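Local structure of 5-dehydro-2-deoxygluconokinase (Bacillus halodurans C-125, 2QCV) at residues S139-V144 with A282-K287; A48-G53 with S274-F279; L164-R167 with K171-F174; E244-Y249 with T291-G296. The protein probably phosphorylates 5-dehydro-2-deoxy-D-gluconate with ATP, a step in the bacterial breakdown of myo-inositol to acetyl-CoA. All coordinates share one frame; numbering follows the deposited sequence. Where two conformers were deposited one is given.

Contact 1: S139-V144 with A282-K287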
loop_
_atom_site.group_PDB
_atom_site.type_symbol
_atom_site.label_atom_id
_atom_site.label_comp_id
_atom_site.label_asym_id
_atom_site.label_seq_id
_atom_site.Cartn_x
_atom_site.Cartn_y
_atom_site.Cartn_z
ATOM N N SER A 139 -28.503 -18.495 16.880
ATOM C CA SER A 139 -27.497 -19.349 17.535
ATOM C C SER A 139 -27.455 -19.222 19.068
ATOM O O SER A 139 -27.717 -18.169 19.639
ATOM C CB SER A 139 -26.111 -19.059 16.975
ATOM O OG SER A 139 -25.175 -20.044 17.417
ATOM N N LYS A 140 -27.102 -20.317 19.716
ATOM C CA LYS A 140 -26.788 -20.335 21.137
ATOM C C LYS A 140 -25.547 -19.542 21.477
ATOM O O LYS A 140 -25.527 -18.784 22.475
ATOM C CB LYS A 140 -26.609 -21.799 21.598
ATOM C CG LYS A 140 -27.863 -22.642 21.540
ATOM C CD LYS A 140 -27.614 -24.059 22.132
ATOM C CE LYS A 140 -28.743 -24.974 21.699
ATOM N NZ LYS A 140 -28.749 -26.247 22.448
ATOM N N LEU A 141 -24.520 -19.706 20.635
ATOM C CA LEU A 141 -23.149 -19.171 20.864
ATOM C C LEU A 141 -22.617 -18.488 19.601
ATOM O O LEU A 141 -22.890 -18.934 18.480
ATOM C CB LEU A 141 -22.140 -20.310 21.143
ATOM C CG LEU A 141 -22.384 -21.373 22.206
ATOM C CD1 LEU A 141 -21.295 -22.397 22.222
ATOM C CD2 LEU A 141 -22.540 -20.762 23.579
ATOM N N LEU A 142 -21.792 -17.465 19.813
ATOM C CA LEU A 142 -20.937 -16.877 18.788
ATOM C C LEU A 142 -19.502 -17.127 19.189
ATOM O O LEU A 142 -19.071 -16.708 20.256
ATOM C CB LEU A 142 -21.173 -15.372 18.636
ATOM C CG LEU A 142 -20.271 -14.641 17.608
ATOM C CD1 LEU A 142 -20.725 -14.994 16.158
ATOM C CD2 LEU A 142 -20.217 -13.136 17.843
ATOM N N LEU A 143 -18.775 -17.834 18.344
ATOM C CA LEU A 143 -17.373 -18.125 18.590
ATOM C C LEU A 143 -16.540 -17.108 17.791
ATOM O O LEU A 143 -16.608 -17.027 16.566
ATOM C CB LEU A 143 -17.043 -19.568 18.164
ATOM C CG LEU A 143 -15.636 -20.146 18.454
ATOM C CD1 LEU A 143 -14.501 -19.448 17.725
ATOM C CD2 LEU A 143 -15.343 -20.220 19.922
ATOM N N VAL A 144 -15.781 -16.326 18.512
ATOM C CA VAL A 144 -14.897 -15.308 17.945
ATOM C C VAL A 144 -13.459 -15.796 18.066
ATOM O O VAL A 144 -13.053 -16.195 19.158
ATOM C CB VAL A 144 -15.040 -14.026 18.743
ATOM C CG1 VAL A 144 -13.994 -12.980 18.277
ATOM C CG2 VAL A 144 -16.518 -13.509 18.643
ATOM N N ALA A 282 -19.452 -30.435 25.025
ATOM C CA ALA A 282 -19.785 -30.953 26.351
ATOM C C ALA A 282 -20.635 -29.990 27.157
ATOM O O ALA A 282 -21.590 -30.402 27.855
ATOM C CB ALA A 282 -18.496 -31.338 27.133
ATOM N N LEU A 283 -20.263 -28.703 27.139
ATOM C CA LEU A 283 -21.004 -27.652 27.836
ATOM C C LEU A 283 -22.463 -27.550 27.349
ATOM O O LEU A 283 -23.386 -27.543 28.148
ATOM C CB LEU A 283 -20.290 -26.308 27.649
ATOM C CG LEU A 283 -20.423 -25.262 28.745
ATOM C CD1 LEU A 283 -19.822 -25.771 30.065
ATOM C CD2 LEU A 283 -19.731 -24.014 28.283
ATOM N N ILE A 284 -22.632 -27.446 26.037
ATOM C CA ILE A 284 -23.953 -27.379 25.338
ATOM C C ILE A 284 -24.800 -28.614 25.644
ATOM O O ILE A 284 -26.012 -28.490 25.772
ATOM C CB ILE A 284 -23.758 -27.274 23.784
ATOM C CG1 ILE A 284 -23.306 -25.865 23.411
ATOM C CG2 ILE A 284 -25.044 -27.580 23.004
ATOM C CD1 ILE A 284 -22.704 -25.798 22.052
ATOM N N SER A 285 -24.134 -29.762 25.831
ATOM C CA SER A 285 -24.772 -31.055 26.102
ATOM C C SER A 285 -25.018 -31.315 27.581
ATOM O O SER A 285 -25.387 -32.400 27.956
ATOM C CB SER A 285 -23.908 -32.186 25.559
ATOM O OG SER A 285 -23.816 -32.115 24.165
ATOM N N GLY A 286 -24.775 -30.326 28.432
ATOM C CA GLY A 286 -25.161 -30.427 29.826
ATOM C C GLY A 286 -24.229 -31.242 30.683
ATOM O O GLY A 286 -24.590 -31.641 31.763
ATOM N N LYS A 287 -23.001 -31.471 30.221
ATOM C CA LYS A 287 -22.074 -32.329 30.958
ATOM C C LYS A 287 -21.383 -31.603 32.097
ATOM O O LYS A 287 -20.770 -32.230 32.960
ATOM C CB LYS A 287 -21.054 -32.961 30.005
ATOM C CG LYS A 287 -21.771 -33.894 28.993
ATOM C CD LYS A 287 -20.841 -34.496 28.027
ATOM C CE LYS A 287 -21.575 -35.274 26.936
ATOM N NZ LYS A 287 -22.404 -36.332 27.498
HETATM O O HOH W 1 -27.712 -26.424 24.855
#
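Lys140 NZ is linked to the backbone carbonyl of Ile284 by one water. Lys140 NZ donates to the water at 2.6 Å, and the water donates in turn to Ile284 O at 2.8 Å. Asp13 adds a long, weak ion pair to the same ammonium. The Lys140 chain is extended beyond CG and runs past the isoleucine, with NZ 4.0 Å from Ile284 CG2. The other branch of Ile284 carries the apolar part: its CD1 meets Leu141 CD1 at 3.7 Å. Ile284 has CG1 anti to the carbonyl carbon (chi1 -75°), which sends this branch to the leucine while CG2 stays beside the lysine. Ser139 OG ties the corner of the chain at Lys140, donating to Leu141 O at 2.8 Å from a position tilted 27° out of the carbonyl plane. Ile284 O lies at the C-terminal end of the helix, where the helix dipole would probably favour a nearby ammonium, here reached through the water. Strand 139-145 lies between strands 12-17 and 171-175 of the large sheet. The helix 271-284 that meets it finishes in a Schellman motif, Lys287 N bonding to Ala282 O and Gly286 N to Leu283 O, with Gly286 at positive phi as the C-prime residue.

Contact 2: A48-G53 with S274-F279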
loop_
_atom_site.group_PDB
_atom_site.type_symbol
_atom_site.label_atom_id
_atom_site.label_comp_id
_atom_site.label_asym_id
_atom_site.label_seq_id
_atom_site.Cartn_x
_atom_site.Cartn_y
_atom_site.Cartn_z
ATOM N N ALA A 48 -12.972 -22.075 11.405
ATOM C CA ALA A 48 -13.383 -23.128 10.489
ATOM C C ALA A 48 -13.199 -24.522 11.080
ATOM O O ALA A 48 -14.114 -25.372 11.047
ATOM C CB ALA A 48 -12.626 -22.979 9.102
ATOM N N ASN A 49 -12.015 -24.786 11.618
ATOM C CA ASN A 49 -11.736 -26.055 12.265
ATOM C C ASN A 49 -12.692 -26.319 13.416
ATOM O O ASN A 49 -13.114 -27.460 13.645
ATOM C CB ASN A 49 -10.310 -26.072 12.841
ATOM C CG ASN A 49 -9.267 -26.178 11.808
ATOM O OD1 ASN A 49 -9.523 -26.597 10.660
ATOM N ND2 ASN A 49 -8.036 -25.778 12.193
ATOM N N ILE A 50 -12.998 -25.272 14.173
ATOM C CA ILE A 50 -13.868 -25.433 15.344
ATOM C C ILE A 50 -15.280 -25.819 14.860
ATOM O O ILE A 50 -15.891 -26.738 15.408
ATOM C CB ILE A 50 -13.897 -24.172 16.245
ATOM C CG1 ILE A 50 -12.535 -23.994 16.913
ATOM C CG2 ILE A 50 -15.006 -24.281 17.351
ATOM C CD1 ILE A 50 -12.382 -22.660 17.685
ATOM N N VAL A 51 -15.793 -25.155 13.835
ATOM C CA VAL A 51 -17.139 -25.524 13.342
ATOM C C VAL A 51 -17.184 -26.881 12.634
ATOM O O VAL A 51 -18.163 -27.590 12.771
ATOM C CB VAL A 51 -17.883 -24.455 12.509
ATOM C CG1 VAL A 51 -18.110 -23.175 13.378
ATOM C CG2 VAL A 51 -17.207 -24.165 11.162
ATOM N N ILE A 52 -16.143 -27.243 11.907
ATOM C CA ILE A 52 -16.074 -28.566 11.281
ATOM C C ILE A 52 -15.993 -29.656 12.359
ATOM O O ILE A 52 -16.690 -30.696 12.310
ATOM C CB ILE A 52 -14.872 -28.667 10.339
ATOM C CG1 ILE A 52 -15.022 -27.723 9.119
ATOM C CG2 ILE A 52 -14.706 -30.140 9.818
ATOM C CD1 ILE A 52 -13.700 -27.506 8.276
ATOM N N GLY A 53 -15.159 -29.434 13.371
ATOM C CA GLY A 53 -15.099 -30.365 14.485
ATOM C C GLY A 53 -16.427 -30.481 15.231
ATOM O O GLY A 53 -16.852 -31.561 15.645
ATOM N N SER A 274 -9.730 -28.484 18.222
ATOM C CA SER A 274 -10.343 -29.718 18.720
ATOM C C SER A 274 -10.744 -29.567 20.192
ATOM O O SER A 274 -11.857 -29.970 20.589
ATOM C CB SER A 274 -9.402 -30.915 18.549
ATOM O OG SER A 274 -9.620 -31.530 17.294
ATOM N N TYR A 275 -9.866 -28.951 20.985
ATOM C CA TYR A 275 -10.179 -28.671 22.378
ATOM C C TYR A 275 -11.457 -27.824 22.508
ATOM O O TYR A 275 -12.361 -28.177 23.249
ATOM C CB TYR A 275 -8.971 -28.039 23.076
ATOM C CG TYR A 275 -9.155 -27.844 24.557
ATOM C CD1 TYR A 275 -10.014 -26.864 25.045
ATOM C CD2 TYR A 275 -8.474 -28.646 25.483
ATOM C CE1 TYR A 275 -10.202 -26.687 26.421
ATOM C CE2 TYR A 275 -8.639 -28.461 26.850
ATOM C CZ TYR A 275 -9.495 -27.492 27.311
ATOM O OH TYR A 275 -9.656 -27.312 28.659
ATOM N N ALA A 276 -11.547 -26.738 21.742
ATOM C CA ALA A 276 -12.661 -25.798 21.856
ATOM C C ALA A 276 -13.949 -26.451 21.405
ATOM O O ALA A 276 -14.970 -26.293 22.069
ATOM C CB ALA A 276 -12.400 -24.534 21.032
ATOM N N SER A 277 -13.917 -27.153 20.278
ATOM C CA SER A 277 -15.150 -27.777 19.753
ATOM C C SER A 277 -15.701 -28.818 20.734
ATOM O O SER A 277 -16.881 -28.810 21.048
ATOM C CB SER A 277 -14.921 -28.368 18.357
ATOM O OG SER A 277 -13.806 -29.194 18.270
ATOM N N ALA A 278 -14.829 -29.683 21.258
ATOM C CA ALA A 278 -15.270 -30.744 22.182
ATOM C C ALA A 278 -15.657 -30.179 23.559
ATOM O O ALA A 278 -16.598 -30.664 24.192
ATOM C CB ALA A 278 -14.205 -31.854 22.312
ATOM N N PHE A 279 -14.922 -29.178 24.041
ATOM C CA PHE A 279 -15.279 -28.509 25.285
ATOM C C PHE A 279 -16.665 -27.863 25.164
ATOM O O PHE A 279 -17.550 -28.072 26.011
ATOM C CB PHE A 279 -14.234 -27.449 25.639
ATOM C CG PHE A 279 -14.577 -26.642 26.862
ATOM C CD1 PHE A 279 -14.203 -27.058 28.135
ATOM C CD2 PHE A 279 -15.236 -25.456 26.742
ATOM C CE1 PHE A 279 -14.543 -26.304 29.271
ATOM C CE2 PHE A 279 -15.569 -24.694 27.855
ATOM C CZ PHE A 279 -15.229 -25.127 29.126
#
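Ile50 holds CG1 anti to the carbonyl carbon (chi1 -68°) and continues nearly straight, which carries CD1 across to Ala276, whereas Ser277 places OG between its own backbone N and carbonyl carbon (chi1 50°). Ile50 CD1 comes to 3.8 Å from Ala276 CB, and this is the apolar half of the contact. The other half is a close meeting of small groups: Ser277 CB sits 3.5 Å from Ile50 O and 4.1 Å from Gly53 C. Gly53 offers bare backbone here, with its CA 4.2 Å from Ser277 OG. The helices therefore come close, their axes 8.3 Å apart and crossing at -42°, with only 5.2 Å between Ile50 CA and Ser277 CA. The buried serine hydroxyl turns back into its own helix and is hydrogen-bonded to Asp273 O. Asp273 closes the Gly-Ala-Gly-Asp sequence characteristic of PfkB kinases, and its carboxylate receives Asn49 ND2, a polar tie between the two helices. A bound triethylene glycol, probably from the crystallisation liquor, lies about 5 Å from the Ile50 side chain. Helix 71-82 covers Ala48 and Val51 through Met80, while helix 289-305 packs on Ala278 and strand 236-240 on Phe279.

Contact 3: L164-R167 with K171-F174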
loop_
_atom_site.group_PDB
_atom_site.type_symbol
_atom_site.label_atom_id
_atom_site.label_comp_id
_atom_site.label_asym_id
_atom_site.label_seq_id
_atom_site.Cartn_x
_atom_site.Cartn_y
_atom_site.Cartn_z
ATOM N N LEU A 164 -24.035 -7.496 18.301
ATOM C CA LEU A 164 -25.262 -8.107 17.848
ATOM C C LEU A 164 -25.558 -9.370 18.634
ATOM O O LEU A 164 -26.704 -9.587 19.062
ATOM C CB LEU A 164 -25.153 -8.398 16.325
ATOM C CG LEU A 164 -25.527 -7.282 15.372
ATOM C CD1 LEU A 164 -24.947 -5.936 15.779
ATOM C CD2 LEU A 164 -25.072 -7.692 13.971
ATOM N N ALA A 165 -24.526 -10.188 18.899
ATOM C CA ALA A 165 -24.703 -11.382 19.741
ATOM C C ALA A 165 -25.230 -10.992 21.108
ATOM O O ALA A 165 -26.256 -11.497 21.595
ATOM C CB ALA A 165 -23.364 -12.180 19.868
ATOM N N LYS A 166 -24.556 -10.057 21.741
ATOM C CA LYS A 166 -24.907 -9.705 23.110
ATOM C C LYS A 166 -26.343 -9.211 23.252
ATOM O O LYS A 166 -27.044 -9.568 24.216
ATOM C CB LYS A 166 -23.919 -8.687 23.652
ATOM C CG LYS A 166 -22.581 -9.329 24.026
ATOM C CD LYS A 166 -21.522 -8.307 24.154
ATOM C CE LYS A 166 -21.600 -7.499 25.434
ATOM N NZ LYS A 166 -21.098 -8.280 26.570
ATOM N N ARG A 167 -26.786 -8.400 22.312
ATOM C CA ARG A 167 -28.123 -7.842 22.360
ATOM C C ARG A 167 -29.223 -8.811 21.944
ATOM O O ARG A 167 -30.369 -8.523 22.161
ATOM C CB ARG A 167 -28.220 -6.553 21.610
ATOM C CG ARG A 167 -28.239 -6.639 20.119
ATOM C CD ARG A 167 -28.067 -5.226 19.588
ATOM N NE ARG A 167 -28.229 -5.154 18.140
ATOM C CZ ARG A 167 -27.688 -4.201 17.387
ATOM N NH1 ARG A 167 -26.930 -3.246 17.929
ATOM N NH2 ARG A 167 -27.866 -4.227 16.092
ATOM N N LYS A 171 -24.543 -16.177 23.472
ATOM C CA LYS A 171 -23.342 -16.231 24.306
ATOM C C LYS A 171 -22.079 -16.044 23.435
ATOM O O LYS A 171 -21.917 -16.732 22.421
ATOM C CB LYS A 171 -23.275 -17.573 25.021
ATOM C CG LYS A 171 -22.284 -17.629 26.171
ATOM C CD LYS A 171 -22.569 -18.800 27.163
ATOM C CE LYS A 171 -23.957 -18.799 27.881
ATOM N NZ LYS A 171 -24.193 -17.687 28.881
ATOM N N VAL A 172 -21.189 -15.145 23.854
ATOM C CA VAL A 172 -19.957 -14.803 23.098
ATOM C C VAL A 172 -18.815 -15.578 23.705
ATOM O O VAL A 172 -18.526 -15.437 24.907
ATOM C CB VAL A 172 -19.683 -13.280 23.092
ATOM C CG1 VAL A 172 -18.302 -12.929 22.425
ATOM C CG2 VAL A 172 -20.854 -12.545 22.364
ATOM N N VAL A 173 -18.242 -16.441 22.875
ATOM C CA VAL A 173 -17.114 -17.263 23.240
ATOM C C VAL A 173 -15.884 -16.784 22.487
ATOM O O VAL A 173 -15.846 -16.772 21.232
ATOM C CB VAL A 173 -17.364 -18.784 22.950
ATOM C CG1 VAL A 173 -16.136 -19.606 23.406
ATOM C CG2 VAL A 173 -18.679 -19.312 23.553
ATOM N N PHE A 174 -14.873 -16.358 23.240
ATOM C CA PHE A 174 -13.666 -15.783 22.652
ATOM C C PHE A 174 -12.542 -16.801 22.779
ATOM O O PHE A 174 -12.107 -17.116 23.889
ATOM C CB PHE A 174 -13.311 -14.471 23.379
ATOM C CG PHE A 174 -12.135 -13.705 22.793
ATOM C CD1 PHE A 174 -11.747 -13.788 21.441
ATOM C CD2 PHE A 174 -11.408 -12.857 23.630
ATOM C CE1 PHE A 174 -10.676 -13.024 20.984
ATOM C CE2 PHE A 174 -10.343 -12.101 23.167
ATOM C CZ PHE A 174 -9.965 -12.210 21.869
#
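Ala165 CB presses on Val172 CG2 at 3.6 Å, and this methyl-to-methyl meeting is the tight, buried part of the contact. Both side chains start out toward the opposite segment, the alanine from the last turn of helix 154-167 and the valine from the beginning of strand 171-175. Val172 has CG1 anti to its backbone N (chi1 174°); the other methyl, CG2, is thereby the one that faces the helix. The alanine has no more than a methyl to offer, and its CA lies 6.7 Å from Val172 CA. It also touches Leu142 of the neighbouring strand and Ile136.

The looser side belongs to Lys166, which is partly exposed. Its CG reaches the same Val172 CG2 at 4.0 Å, the two side chains crossing at about a right angle, so that the aliphatic root of the lysine extends the apolar patch. Beyond this the chain bends twice (chi3 76°, chi4 77°) and brings NZ to Gln199 O, to which it is hydrogen-bonded. Farther out, exposed Arg167 is salt-bridged to Glu133, and Leu164 CD1 lies 3.4 Å above one face of its guanidinium, toward the rim.

The contact closes the beta-alpha-beta unit made of strand 139-145, helix 154-167 and strand 171-175, where the chain leaves the helix and re-enters the sheet after a short turn. Across it the cohesion is purely apolar, with one valine methyl serving two helix residues, while Lys166 and Arg167 find their polar partners outside the two segments, at Gln199 and Glu133. Burial of small apolar groups thus probably holds the helix against the strand, the lysine and arginine ends being bonded away from this patch.

Contact 4: E244-Y249 with T291-G296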
loop_
_atom_site.group_PDB
_atom_site.type_symbol
_atom_site.label_atom_id
_atom_site.label_comp_id
_atom_site.label_asym_id
_atom_site.label_seq_id
_atom_site.Cartn_x
_atom_site.Cartn_y
_atom_site.Cartn_z
ATOM N N GLU A 244 0.540 -29.557 31.732
ATOM C CA GLU A 244 0.163 -29.245 33.117
ATOM C C GLU A 244 -1.371 -29.190 33.292
ATOM O O GLU A 244 -1.881 -29.013 34.391
ATOM C CB GLU A 244 0.838 -27.947 33.574
ATOM C CG GLU A 244 2.355 -27.960 33.464
ATOM C CD GLU A 244 2.942 -26.556 33.678
ATOM O OE1 GLU A 244 2.654 -25.950 34.726
ATOM O OE2 GLU A 244 3.644 -26.045 32.780
ATOM N N GLY A 245 -2.097 -29.401 32.206
ATOM C CA GLY A 245 -3.546 -29.477 32.244
ATOM C C GLY A 245 -4.215 -28.163 31.909
ATOM O O GLY A 245 -3.595 -27.266 31.355
ATOM N N SER A 246 -5.485 -28.067 32.262
ATOM C CA SER A 246 -6.281 -26.900 31.996
ATOM C C SER A 246 -7.183 -26.593 33.193
ATOM O O SER A 246 -7.503 -27.466 34.005
ATOM C CB SER A 246 -7.068 -27.024 30.661
ATOM O OG SER A 246 -7.828 -28.195 30.525
ATOM N N PHE A 247 -7.528 -25.320 33.335
ATOM C CA PHE A 247 -8.261 -24.832 34.513
ATOM C C PHE A 247 -9.397 -23.960 34.016
ATOM O O PHE A 247 -9.192 -23.104 33.114
ATOM C CB PHE A 247 -7.300 -24.084 35.414
ATOM C CG PHE A 247 -6.120 -24.927 35.825
ATOM C CD1 PHE A 247 -5.019 -25.055 34.985
ATOM C CD2 PHE A 247 -6.133 -25.634 37.020
ATOM C CE1 PHE A 247 -3.946 -25.866 35.343
ATOM C CE2 PHE A 247 -5.084 -26.450 37.369
ATOM C CZ PHE A 247 -3.977 -26.552 36.541
ATOM N N ALA A 248 -10.596 -24.200 34.527
ATOM C CA ALA A 248 -11.732 -23.362 34.234
ATOM C C ALA A 248 -12.167 -22.692 35.524
ATOM O O ALA A 248 -12.211 -23.337 36.612
ATOM C CB ALA A 248 -12.868 -24.192 33.658
ATOM N N TYR A 249 -12.516 -21.423 35.411
ATOM C CA TYR A 249 -12.913 -20.596 36.557
ATOM C C TYR A 249 -14.250 -19.910 36.260
ATOM O O TYR A 249 -14.418 -19.396 35.176
ATOM C CB TYR A 249 -11.861 -19.502 36.765
ATOM C CG TYR A 249 -10.438 -20.005 36.950
ATOM C CD1 TYR A 249 -9.978 -20.362 38.212
ATOM C CD2 TYR A 249 -9.588 -20.157 35.868
ATOM C CE1 TYR A 249 -8.683 -20.828 38.414
ATOM C CE2 TYR A 249 -8.300 -20.592 36.030
ATOM C CZ TYR A 249 -7.841 -20.931 37.322
ATOM O OH TYR A 249 -6.596 -21.393 37.501
ATOM N N THR A 291 -16.368 -32.039 33.380
ATOM C CA THR A 291 -16.372 -33.007 32.297
ATOM C C THR A 291 -16.017 -32.395 30.939
ATOM O O THR A 291 -15.331 -33.037 30.146
ATOM C CB THR A 291 -17.701 -33.787 32.218
ATOM O OG1 THR A 291 -17.886 -34.518 33.455
ATOM C CG2 THR A 291 -17.663 -34.787 31.039
ATOM N N ALA A 292 -16.488 -31.175 30.674
ATOM C CA ALA A 292 -16.162 -30.474 29.430
ATOM C C ALA A 292 -14.646 -30.353 29.237
ATOM O O ALA A 292 -14.149 -30.494 28.128
ATOM C CB ALA A 292 -16.848 -29.107 29.362
ATOM N N LEU A 293 -13.912 -30.087 30.310
ATOM C CA LEU A 293 -12.449 -30.048 30.234
ATOM C C LEU A 293 -11.848 -31.380 29.740
ATOM O O LEU A 293 -10.863 -31.366 28.979
ATOM C CB LEU A 293 -11.858 -29.637 31.583
ATOM C CG LEU A 293 -12.135 -28.233 32.119
ATOM C CD1 LEU A 293 -11.646 -28.131 33.606
ATOM C CD2 LEU A 293 -11.484 -27.121 31.238
ATOM N N LYS A 294 -12.460 -32.510 30.116
ATOM C CA LYS A 294 -11.970 -33.819 29.664
ATOM C C LYS A 294 -12.252 -34.020 28.186
ATOM O O LYS A 294 -11.418 -34.530 27.439
ATOM C CB LYS A 294 -12.639 -34.937 30.447
ATOM C CG LYS A 294 -12.434 -34.868 31.941
ATOM C CD LYS A 294 -12.907 -36.121 32.681
ATOM C CE LYS A 294 -12.970 -35.886 34.209
ATOM N NZ LYS A 294 -11.666 -35.389 34.734
ATOM N N TYR A 295 -13.445 -33.627 27.747
ATOM C CA TYR A 295 -13.771 -33.677 26.340
ATOM C C TYR A 295 -12.805 -32.856 25.495
ATOM O O TYR A 295 -12.369 -33.350 24.480
ATOM C CB TYR A 295 -15.217 -33.238 26.087
ATOM C CG TYR A 295 -16.215 -34.349 26.268
ATOM C CD1 TYR A 295 -16.561 -34.819 27.555
ATOM C CD2 TYR A 295 -16.858 -34.915 25.173
ATOM C CE1 TYR A 295 -17.481 -35.814 27.714
ATOM C CE2 TYR A 295 -17.815 -35.967 25.340
ATOM C CZ TYR A 295 -18.110 -36.391 26.616
ATOM O OH TYR A 295 -19.025 -37.398 26.844
ATOM N N GLY A 296 -12.459 -31.638 25.913
ATOM C CA GLY A 296 -11.559 -30.799 25.122
ATOM C C GLY A 296 -10.172 -31.440 25.075
ATOM O O GLY A 296 -9.546 -31.545 24.014
#
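Leu293, which meets Ser246 and Ala248, has no flat group between itself and the strand; the rings of both segments turn to other neighbours. Tyr295 has Thr291 O at its ring edge, in plane, and its hydroxyl is hydrogen-bonded to Glu320. Phe247, whose side chain starts away from the helix, meets the ring of His241 with the planes at about 85°. The contact itself is made by one leucine, packed on a serine hydroxyl and an alanine methyl. Leu293 CD2 sits over two residues of one strand face, 3.9 Å from Ser246 OG and 4.0 Å from Ala248 CB, while CD1 of the same leucine approaches Ala248 CB at 4.1 Å. The leucine has CG anti to the carbonyl carbon (chi1 -65°), and with the chain nearly straight beyond (chi2 170°) both methyls are carried to the sheet. Ser246 OG, buried beside this methyl, is satisfied by a hydrogen bond to Tyr275 OH of helix 271-284. A polar pair is thus enclosed where two helices and a strand meet. Strand 246-250 runs antiparallel between strands 236-240 and 255-258 near one margin of the large sheet. Helix 289-305 covers this face; Leu293 also touches Val238 of strand 236-240 and Phe279 of helix 271-284, and helix 316-325 packs against Tyr295 through Ile319 and Ile323.

Overall arrangement
From the N terminus, contact 2 opens first, at 48-53, and contact 1 follows at 139-144. Contact 3 then opens and closes within a few residues, 164-167 to 171-174, nested inside the loops of both. Contact 4 opens at 244-249, in series after contact 3. The long loops close in order: contact 2 at 274-279, contact 1 at 282-287, contact 4 at 291-296, so these three cross one another pairwise. Helix 271-284 serves contacts 1 and 2, and helix 289-305, next in the chain, packs on it. Contacts 1, 3 and 4 reach the large sheet; contact 2 joins two helices, with Ile50 CD1 3.8 Å from Leu143 CD1 of contact 1.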